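Local coordinates for transcriptional activator, putative (Pyrococcus furiosus, PDB 1RTW), which is of undetermined function but belongs to the all-helical TENA/THI-4/PQQC family, under the name of a putative transcriptional activator, at residues E9-N12 and I13-F17; T123-Y126 and C127-K130; F191-V194 and S195-L199. All coordinates share one frame; numbering follows the deposited sequence.

Interaction 1: E9-N12 and I13-F17; sequences ENEN and IWRRF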
loop_
_atom_site.group_PDB
_atom_site.type_symbol
_atom_site.label_atom_id
_atom_site.label_comp_id
_atom_site.label_asym_id
_atom_site.label_seq_id
_atom_site.Cartn_x
_atom_site.Cartn_y
_atom_site.Cartn_z
ATOM N N GLU B 9 -5.038 -21.951 -21.567
ATOM C CA GLU B 9 -4.212 -22.718 -20.644
ATOM C C GLU B 9 -4.849 -23.041 -19.288
ATOM O O GLU B 9 -4.257 -23.749 -18.473
ATOM C CB GLU B 9 -2.843 -22.034 -20.536
ATOM C CG GLU B 9 -2.205 -21.917 -19.167
ATOM C CD GLU B 9 -1.128 -20.840 -19.134
ATOM O OE1 GLU B 9 -0.237 -20.909 -18.261
ATOM O OE2 GLU B 9 -1.177 -19.914 -19.978
ATOM N N ASN B 10 -6.066 -22.540 -19.065
ATOM C CA ASN B 10 -6.819 -22.800 -17.830
ATOM C C ASN B 10 -8.207 -23.329 -18.163
ATOM O O ASN B 10 -9.066 -23.429 -17.282
ATOM C CB ASN B 10 -6.985 -21.536 -16.973
ATOM C CG ASN B 10 -5.690 -21.061 -16.367
ATOM O OD1 ASN B 10 -5.317 -21.470 -15.275
ATOM N ND2 ASN B 10 -5.005 -20.177 -17.069
ATOM N N GLU B 11 -8.421 -23.695 -19.425
ATOM C CA GLU B 11 -9.719 -24.200 -19.860
ATOM C C GLU B 11 -10.164 -25.422 -19.065
ATOM O O GLU B 11 -11.361 -25.666 -18.908
ATOM C CB GLU B 11 -9.718 -24.496 -21.365
ATOM C CG GLU B 11 -8.875 -25.693 -21.800
ATOM C CD GLU B 11 -8.860 -25.897 -23.312
ATOM O OE1 GLU B 11 -9.373 -25.030 -24.057
ATOM O OE2 GLU B 11 -8.321 -26.928 -23.763
ATOM N N ASN B 12 -9.203 -26.149 -18.505
ATOM C CA ASN B 12 -9.526 -27.332 -17.720
ATOM C C ASN B 12 -10.214 -26.929 -16.411
ATOM O O ASN B 12 -11.212 -27.536 -16.015
ATOM C CB ASN B 12 -8.265 -28.164 -17.449
ATOM C CG ASN B 12 -8.516 -29.666 -17.560
ATOM O OD1 ASN B 12 -7.862 -30.360 -18.346
ATOM N ND2 ASN B 12 -9.468 -30.173 -16.776
ATOM N N ILE B 13 -9.715 -25.872 -15.774
ATOM C CA ILE B 13 -10.302 -25.386 -14.530
ATOM C C ILE B 13 -11.649 -24.716 -14.796
ATOM O O ILE B 13 -12.612 -24.940 -14.067
ATOM C CB ILE B 13 -9.368 -24.390 -13.810
ATOM C CG1 ILE B 13 -8.050 -25.085 -13.461
ATOM C CG2 ILE B 13 -10.037 -23.852 -12.540
ATOM C CD1 ILE B 13 -7.037 -24.181 -12.779
ATOM N N TRP B 14 -11.717 -23.902 -15.846
ATOM C CA TRP B 14 -12.964 -23.218 -16.190
ATOM C C TRP B 14 -14.077 -24.191 -16.552
ATOM O O TRP B 14 -15.242 -23.946 -16.243
ATOM C CB TRP B 14 -12.744 -22.212 -17.327
ATOM C CG TRP B 14 -12.070 -20.952 -16.860
ATOM C CD1 TRP B 14 -10.971 -20.861 -16.050
ATOM C CD2 TRP B 14 -12.473 -19.606 -17.139
ATOM N NE1 TRP B 14 -10.674 -19.548 -15.803
ATOM C CE2 TRP B 14 -11.587 -18.751 -16.454
ATOM C CE3 TRP B 14 -13.507 -19.035 -17.894
ATOM C CZ2 TRP B 14 -11.689 -17.361 -16.504
ATOM C CZ3 TRP B 14 -13.609 -17.650 -17.946
ATOM C CH2 TRP B 14 -12.706 -16.832 -17.250
ATOM N N ARG B 15 -13.712 -25.305 -17.185
ATOM C CA ARG B 15 -14.686 -26.318 -17.578
ATOM C C ARG B 15 -15.402 -26.842 -16.340
ATOM O O ARG B 15 -16.583 -27.187 -16.398
ATOM C CB ARG B 15 -14.004 -27.475 -18.317
ATOM C CG ARG B 15 -14.936 -28.250 -19.241
ATOM C CD ARG B 15 -14.292 -29.527 -19.758
ATOM N NE ARG B 15 -13.021 -29.280 -20.440
ATOM C CZ ARG B 15 -11.847 -29.774 -20.045
ATOM N NH1 ARG B 15 -11.778 -30.544 -18.964
ATOM N NH2 ARG B 15 -10.741 -29.493 -20.724
ATOM N N ARG B 16 -14.683 -26.876 -15.218
ATOM C CA ARG B 16 -15.249 -27.337 -13.958
ATOM C C ARG B 16 -16.372 -26.421 -13.450
ATOM O O ARG B 16 -17.222 -26.867 -12.677
ATOM C CB ARG B 16 -14.164 -27.544 -12.892
ATOM C CG ARG B 16 -13.279 -28.787 -13.088
ATOM C CD ARG B 16 -12.229 -28.880 -11.983
ATOM N NE ARG B 16 -11.320 -30.015 -12.134
ATOM C CZ ARG B 16 -10.208 -30.180 -11.420
ATOM N NH1 ARG B 16 -9.863 -29.282 -10.503
ATOM N NH2 ARG B 16 -9.438 -31.244 -11.618
ATOM N N PHE B 17 -16.380 -25.149 -13.859
ATOM C CA PHE B 17 -17.481 -24.267 -13.451
ATOM C C PHE B 17 -18.397 -23.834 -14.602
ATOM O O PHE B 17 -19.288 -22.999 -14.436
ATOM C CB PHE B 17 -17.029 -23.078 -12.577
ATOM C CG PHE B 17 -16.139 -22.073 -13.267
ATOM C CD1 PHE B 17 -16.681 -21.088 -14.086
ATOM C CD2 PHE B 17 -14.767 -22.039 -12.997
ATOM C CE1 PHE B 17 -15.881 -20.078 -14.621
ATOM C CE2 PHE B 17 -13.952 -21.037 -13.524
ATOM C CZ PHE B 17 -14.511 -20.050 -14.335
HETATM O O HOH W 1 -12.256 -26.931 -22.004
#

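Interaction 2: T123-Y126 and C127-K130; sequences TALY and CEEK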
loop_
_atom_site.group_PDB
_atom_site.type_symbol
_atom_site.label_atom_id
_atom_site.label_comp_id
_atom_site.label_asym_id
_atom_site.label_seq_id
_atom_site.Cartn_x
_atom_site.Cartn_y
_atom_site.Cartn_z
ATOM N N THR B 123 -4.809 -8.396 -14.665
ATOM C CA THR B 123 -5.056 -9.752 -15.138
ATOM C C THR B 123 -6.063 -10.408 -14.190
ATOM O O THR B 123 -6.994 -11.092 -14.639
ATOM C CB THR B 123 -3.737 -10.588 -15.207
ATOM O OG1 THR B 123 -2.888 -10.046 -16.220
ATOM C CG2 THR B 123 -4.014 -12.031 -15.556
ATOM N N ALA B 124 -5.906 -10.172 -12.886
ATOM C CA ALA B 124 -6.832 -10.746 -11.902
ATOM C C ALA B 124 -8.242 -10.186 -12.112
ATOM O O ALA B 124 -9.234 -10.916 -11.989
ATOM C CB ALA B 124 -6.360 -10.460 -10.481
ATOM N N LEU B 125 -8.320 -8.897 -12.449
ATOM C CA LEU B 125 -9.597 -8.250 -12.689
ATOM C C LEU B 125 -10.305 -8.931 -13.859
ATOM O O LEU B 125 -11.452 -9.351 -13.733
ATOM C CB LEU B 125 -9.409 -6.762 -12.987
ATOM C CG LEU B 125 -10.700 -6.028 -13.388
ATOM C CD1 LEU B 125 -11.659 -5.990 -12.206
ATOM C CD2 LEU B 125 -10.370 -4.636 -13.829
ATOM N N TYR B 126 -9.600 -9.058 -14.981
ATOM C CA TYR B 126 -10.149 -9.694 -16.176
ATOM C C TYR B 126 -10.709 -11.065 -15.858
ATOM O O TYR B 126 -11.857 -11.364 -16.178
ATOM C CB TYR B 126 -9.071 -9.846 -17.263
ATOM C CG TYR B 126 -9.560 -10.588 -18.492
ATOM C CD1 TYR B 126 -10.690 -10.156 -19.182
ATOM C CD2 TYR B 126 -8.914 -11.738 -18.942
ATOM C CE1 TYR B 126 -11.168 -10.845 -20.283
ATOM C CE2 TYR B 126 -9.380 -12.441 -20.054
ATOM C CZ TYR B 126 -10.512 -11.988 -20.718
ATOM O OH TYR B 126 -11.005 -12.671 -21.809
ATOM N N CYS B 127 -9.874 -11.895 -15.249
ATOM C CA CYS B 127 -10.251 -13.249 -14.877
ATOM C C CYS B 127 -11.557 -13.301 -14.079
ATOM O O CYS B 127 -12.481 -14.015 -14.445
ATOM C CB CYS B 127 -9.106 -13.889 -14.090
ATOM S SG CYS B 127 -9.358 -15.607 -13.646
ATOM N N GLU B 128 -11.632 -12.528 -13.002
ATOM C CA GLU B 128 -12.823 -12.465 -12.152
ATOM C C GLU B 128 -14.101 -12.038 -12.892
ATOM O O GLU B 128 -15.185 -12.561 -12.631
ATOM C CB GLU B 128 -12.564 -11.489 -10.994
ATOM C CG GLU B 128 -13.820 -10.758 -10.470
ATOM C CD GLU B 128 -13.557 -9.310 -10.070
ATOM O OE1 GLU B 128 -12.460 -8.785 -10.321
ATOM O OE2 GLU B 128 -14.447 -8.678 -9.485
ATOM N N GLU B 129 -13.984 -11.033 -13.753
ATOM C CA GLU B 129 -15.150 -10.546 -14.489
ATOM C C GLU B 129 -15.535 -11.490 -15.610
ATOM O O GLU B 129 -16.705 -11.794 -15.792
ATOM C CB GLU B 129 -14.905 -9.131 -15.041
ATOM C CG GLU B 129 -14.450 -8.098 -14.003
ATOM C CD GLU B 129 -15.480 -7.834 -12.909
ATOM O OE1 GLU B 129 -16.090 -8.795 -12.433
ATOM O OE2 GLU B 129 -15.664 -6.676 -12.487
ATOM N N LYS B 130 -14.531 -11.958 -16.345
ATOM C CA LYS B 130 -14.742 -12.868 -17.458
ATOM C C LYS B 130 -15.319 -14.197 -16.965
ATOM O O LYS B 130 -16.187 -14.789 -17.617
ATOM C CB LYS B 130 -13.423 -13.074 -18.202
ATOM C CG LYS B 130 -13.459 -14.087 -19.320
ATOM C CD LYS B 130 -14.337 -13.648 -20.465
ATOM C CE LYS B 130 -14.254 -14.639 -21.605
ATOM N NZ LYS B 130 -15.236 -14.312 -22.666
#

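Interaction 3: F191-V194 and S195-L199; sequences FKEV and SKFEL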
loop_
_atom_site.group_PDB
_atom_site.type_symbol
_atom_site.label_atom_id
_atom_site.label_comp_id
_atom_site.label_asym_id
_atom_site.label_seq_id
_atom_site.Cartn_x
_atom_site.Cartn_y
_atom_site.Cartn_z
ATOM N N PHE B 191 -3.633 -15.380 -12.989
ATOM C CA PHE B 191 -4.863 -15.772 -13.685
ATOM C C PHE B 191 -5.259 -17.200 -13.293
ATOM O O PHE B 191 -6.438 -17.496 -13.064
ATOM C CB PHE B 191 -4.693 -15.664 -15.210
ATOM C CG PHE B 191 -5.977 -15.876 -15.985
ATOM C CD1 PHE B 191 -6.428 -17.164 -16.292
ATOM C CD2 PHE B 191 -6.757 -14.788 -16.374
ATOM C CE1 PHE B 191 -7.636 -17.362 -16.967
ATOM C CE2 PHE B 191 -7.964 -14.972 -17.048
ATOM C CZ PHE B 191 -8.407 -16.262 -17.345
ATOM N N LYS B 192 -4.260 -18.079 -13.225
ATOM C CA LYS B 192 -4.470 -19.471 -12.845
ATOM C C LYS B 192 -5.014 -19.558 -11.423
ATOM O O LYS B 192 -5.999 -20.252 -11.164
ATOM C CB LYS B 192 -3.151 -20.243 -12.929
ATOM C CG LYS B 192 -3.208 -21.665 -12.386
ATOM C CD LYS B 192 -1.886 -22.395 -12.592
ATOM C CE LYS B 192 -1.564 -22.534 -14.075
ATOM N NZ LYS B 192 -0.210 -23.106 -14.304
ATOM N N GLU B 193 -4.382 -18.825 -10.515
ATOM C CA GLU B 193 -4.780 -18.830 -9.120
ATOM C C GLU B 193 -6.182 -18.244 -8.944
ATOM O O GLU B 193 -6.990 -18.804 -8.203
ATOM C CB GLU B 193 -3.733 -18.083 -8.279
ATOM C CG GLU B 193 -3.818 -18.308 -6.772
ATOM C CD GLU B 193 -3.496 -19.740 -6.328
ATOM O OE1 GLU B 193 -3.713 -20.045 -5.131
ATOM O OE2 GLU B 193 -3.012 -20.555 -7.152
ATOM N N VAL B 194 -6.490 -17.153 -9.651
ATOM C CA VAL B 194 -7.820 -16.556 -9.537
ATOM C C VAL B 194 -8.866 -17.533 -10.085
ATOM O O VAL B 194 -9.979 -17.628 -9.551
ATOM C CB VAL B 194 -7.921 -15.162 -10.236
ATOM C CG1 VAL B 194 -9.364 -14.634 -10.197
ATOM C CG2 VAL B 194 -7.013 -14.171 -9.545
ATOM N N SER B 195 -8.472 -18.302 -11.100
ATOM C CA SER B 195 -9.347 -19.301 -11.717
ATOM C C SER B 195 -9.761 -20.365 -10.708
ATOM O O SER B 195 -10.930 -20.741 -10.636
ATOM C CB SER B 195 -8.649 -19.967 -12.907
ATOM O OG SER B 195 -8.533 -19.075 -13.997
ATOM N N LYS B 196 -8.793 -20.842 -9.929
ATOM C CA LYS B 196 -9.033 -21.849 -8.896
ATOM C C LYS B 196 -9.981 -21.309 -7.824
ATOM O O LYS B 196 -10.849 -22.025 -7.323
ATOM C CB LYS B 196 -7.708 -22.269 -8.250
ATOM C CG LYS B 196 -6.804 -23.079 -9.164
ATOM C CD LYS B 196 -5.497 -23.459 -8.479
ATOM C CE LYS B 196 -4.542 -24.159 -9.466
ATOM N NZ LYS B 196 -3.231 -24.560 -8.855
ATOM N N PHE B 197 -9.798 -20.039 -7.477
ATOM C CA PHE B 197 -10.630 -19.380 -6.484
ATOM C C PHE B 197 -12.064 -19.269 -6.975
ATOM O O PHE B 197 -12.998 -19.480 -6.204
ATOM C CB PHE B 197 -10.067 -18.001 -6.141
ATOM C CG PHE B 197 -9.053 -18.020 -5.034
ATOM C CD1 PHE B 197 -9.367 -18.578 -3.799
ATOM C CD2 PHE B 197 -7.804 -17.452 -5.208
ATOM C CE1 PHE B 197 -8.448 -18.564 -2.749
ATOM C CE2 PHE B 197 -6.881 -17.433 -4.168
ATOM C CZ PHE B 197 -7.205 -17.990 -2.936
ATOM N N GLU B 198 -12.229 -18.962 -8.260
ATOM C CA GLU B 198 -13.555 -18.853 -8.873
ATOM C C GLU B 198 -14.266 -20.201 -8.816
ATOM O O GLU B 198 -15.447 -20.291 -8.478
ATOM C CB GLU B 198 -13.433 -18.424 -10.341
ATOM C CG GLU B 198 -13.240 -16.926 -10.548
ATOM C CD GLU B 198 -14.455 -16.117 -10.117
ATOM O OE1 GLU B 198 -15.582 -16.504 -10.473
ATOM O OE2 GLU B 198 -14.297 -15.100 -9.413
ATOM N N LEU B 199 -13.532 -21.249 -9.169
ATOM C CA LEU B 199 -14.079 -22.602 -9.162
ATOM C C LEU B 199 -14.505 -23.034 -7.760
ATOM O O LEU B 199 -15.546 -23.649 -7.581
ATOM C CB LEU B 199 -13.042 -23.588 -9.695
ATOM C CG LEU B 199 -13.433 -25.059 -9.510
ATOM C CD1 LEU B 199 -14.678 -25.390 -10.318
ATOM C CD2 LEU B 199 -12.272 -25.958 -9.896
#

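Interaction 1: E9-N12 and I13-F17
Asn10 and Trp14 meet across the first turn of the short helix 11-15, where the indole carbon Trp14 CD1 lies 3.4 Å from Asn10 O and 4.1 Å from Asn10 CB. The indole takes this place because Trp14 CG sits beside its own backbone N and anti to the carbonyl carbon (chi1 -77°), which leans the ring back over the preceding turn. The same carbonyl accepts Trp14 N at 3.1 Å in a nearly straight bond of 171°; a second approach, from Ile13 N, is bent and weak. Asn10 occupies the N-cap position, yet its amide makes no capping bond: ND2 is spent on Leu6 O, and the amide runs alongside Ile13, pointing the same way.

Arg15 N is hydrogen-bonded to Glu11 O at 2.9 Å, and Arg15 CB rests 3.3 Å from that oxygen. The chain is then bent at chi3 (-56°), placing Glu11 O over one face of the guanidinium, offset toward its rim. A water accepts from Arg15 NE at 2.9 Å and donates weakly to Glu11 O.

The two sides of the turn thus differ in chemistry. The buried indole suits the inner side, its NE1 satisfied by Ser195, whereas outward-lying Glu11 and Arg15 keep their charges 4.7 Å apart (OE2 to NH2), an attraction that solvent probably screens.

Interaction 2: T123-Y126 and C127-K130
Tyr126 and Lys130 lie side by side, one helical turn apart, and their backbones make one of four consecutive bonds of helix 118-142. Lys130 N reaches Tyr126 O at 2.7 Å; Glu129 N to Leu125 O, Glu128 N to Ala124 O and Cys127 N to Thr123 O repeat the i to i+4 pattern with angles between 162° and 175°. Regular spacing of this kind brings each side chain near the one four residues earlier, on roughly the same side of the helix.

Contact with an aromatic face comes next. Lys130 CB stands 4.1 Å from the centroid of the Tyr126 ring, well over the face, in a CH-pi contact. Tyr126 CG and Lys130 CG (chi1 175°) are both anti to their backbone N, which sends ring and aliphatic chain the same way; after a bend at chi2, Lys130 CD comes within 3.7 Å of Tyr126 OH. A lysine suits the place because its methylenes can cover a ring while its ammonium goes on to a salt bridge with Glu134.

Van der Waals packing joins Leu125 to the two glutamates that follow. One methyl, Leu125 CD1, approaches Glu128 OE1 at 3.5 Å and Glu129 CG at 3.9 Å, crossing both chains at a slant. Cys127, small enough for a tight interhelical space, turns its side chain onto helix 181-201.

Polarity is therefore divided round the helix. Glu129 OE2 is hydrogen-bonded to Tyr164 OH, whereas Glu128 OE1 is buried against the leucine methyl without a polar partner in the model. Glu128 OE2 and Glu129 OE1 come close to a bound phosphate ion, in doubtful geometry. It probably came from the crystallisation liquor, but may mark a polar pocket beside this helix.

Interaction 3: F191-V194 and S195-L199
With its hydroxyl beside its own backbone N (chi1 -71°), Ser195 directs OG back to the preceding turn, where it donates to Phe191 O at 2.8 Å. The ring of Phe191, its CG anti to the backbone N, brings CE1 to 3.5 Å from that same oxygen of Ser195. Phe191 O also accepts Ser195 N at 2.9 Å, and the two donors arrive from opposite faces of the carbonyl plane. Serine is well suited here, since inside a helix its hydroxyl can donate to the main chain and still accept from Trp14 NE1.

On the next stretch of surface, Glu193 CG, anti to its backbone N (chi1 -165°), comes within 4.1 Å of Phe197 CE2; the bend at chi2 turns the carboxylate, which stands perpendicular to the ring. Glu193 OE2 passes 4.4 Å from Lys196 NZ, beyond a salt bridge; OE1 is bound instead to Lys103 of the second subunit. The methylenes of Lys192 and Lys196 run alongside each other, Lys192 CG to Lys196 CE 4.1 Å.

Buried Phe191, Val194 and Ser195 against more open Lys192 and Lys196 form the pattern of an amphipathic helix, here helix 181-201 of the all-helical bundle of the TENA/THI-4/PQQC family.

Helix 181-201 lies between the other two elements, with interaction 3 centred about 9 Å from the centres of both interaction 1 and interaction 2. Trp14 of interaction 1 passes NE1 to Ser195 OG at 2.8 Å, a probable hydrogen bond, and reaches on to interaction 2, where its CH2 touches Lys130 CG at 3.5 Å. Between interactions 2 and 3, Cys127 fills the seam, its CB 3.3 Å from Phe191 CE2 and its SG 3.6 Å from Val194 CG1. The bound phosphate lies on the side of interaction 2: beside Glu129, at a modelled approach too short to be trusted, and about 6 Å from the side chain of Glu198 in interaction 3.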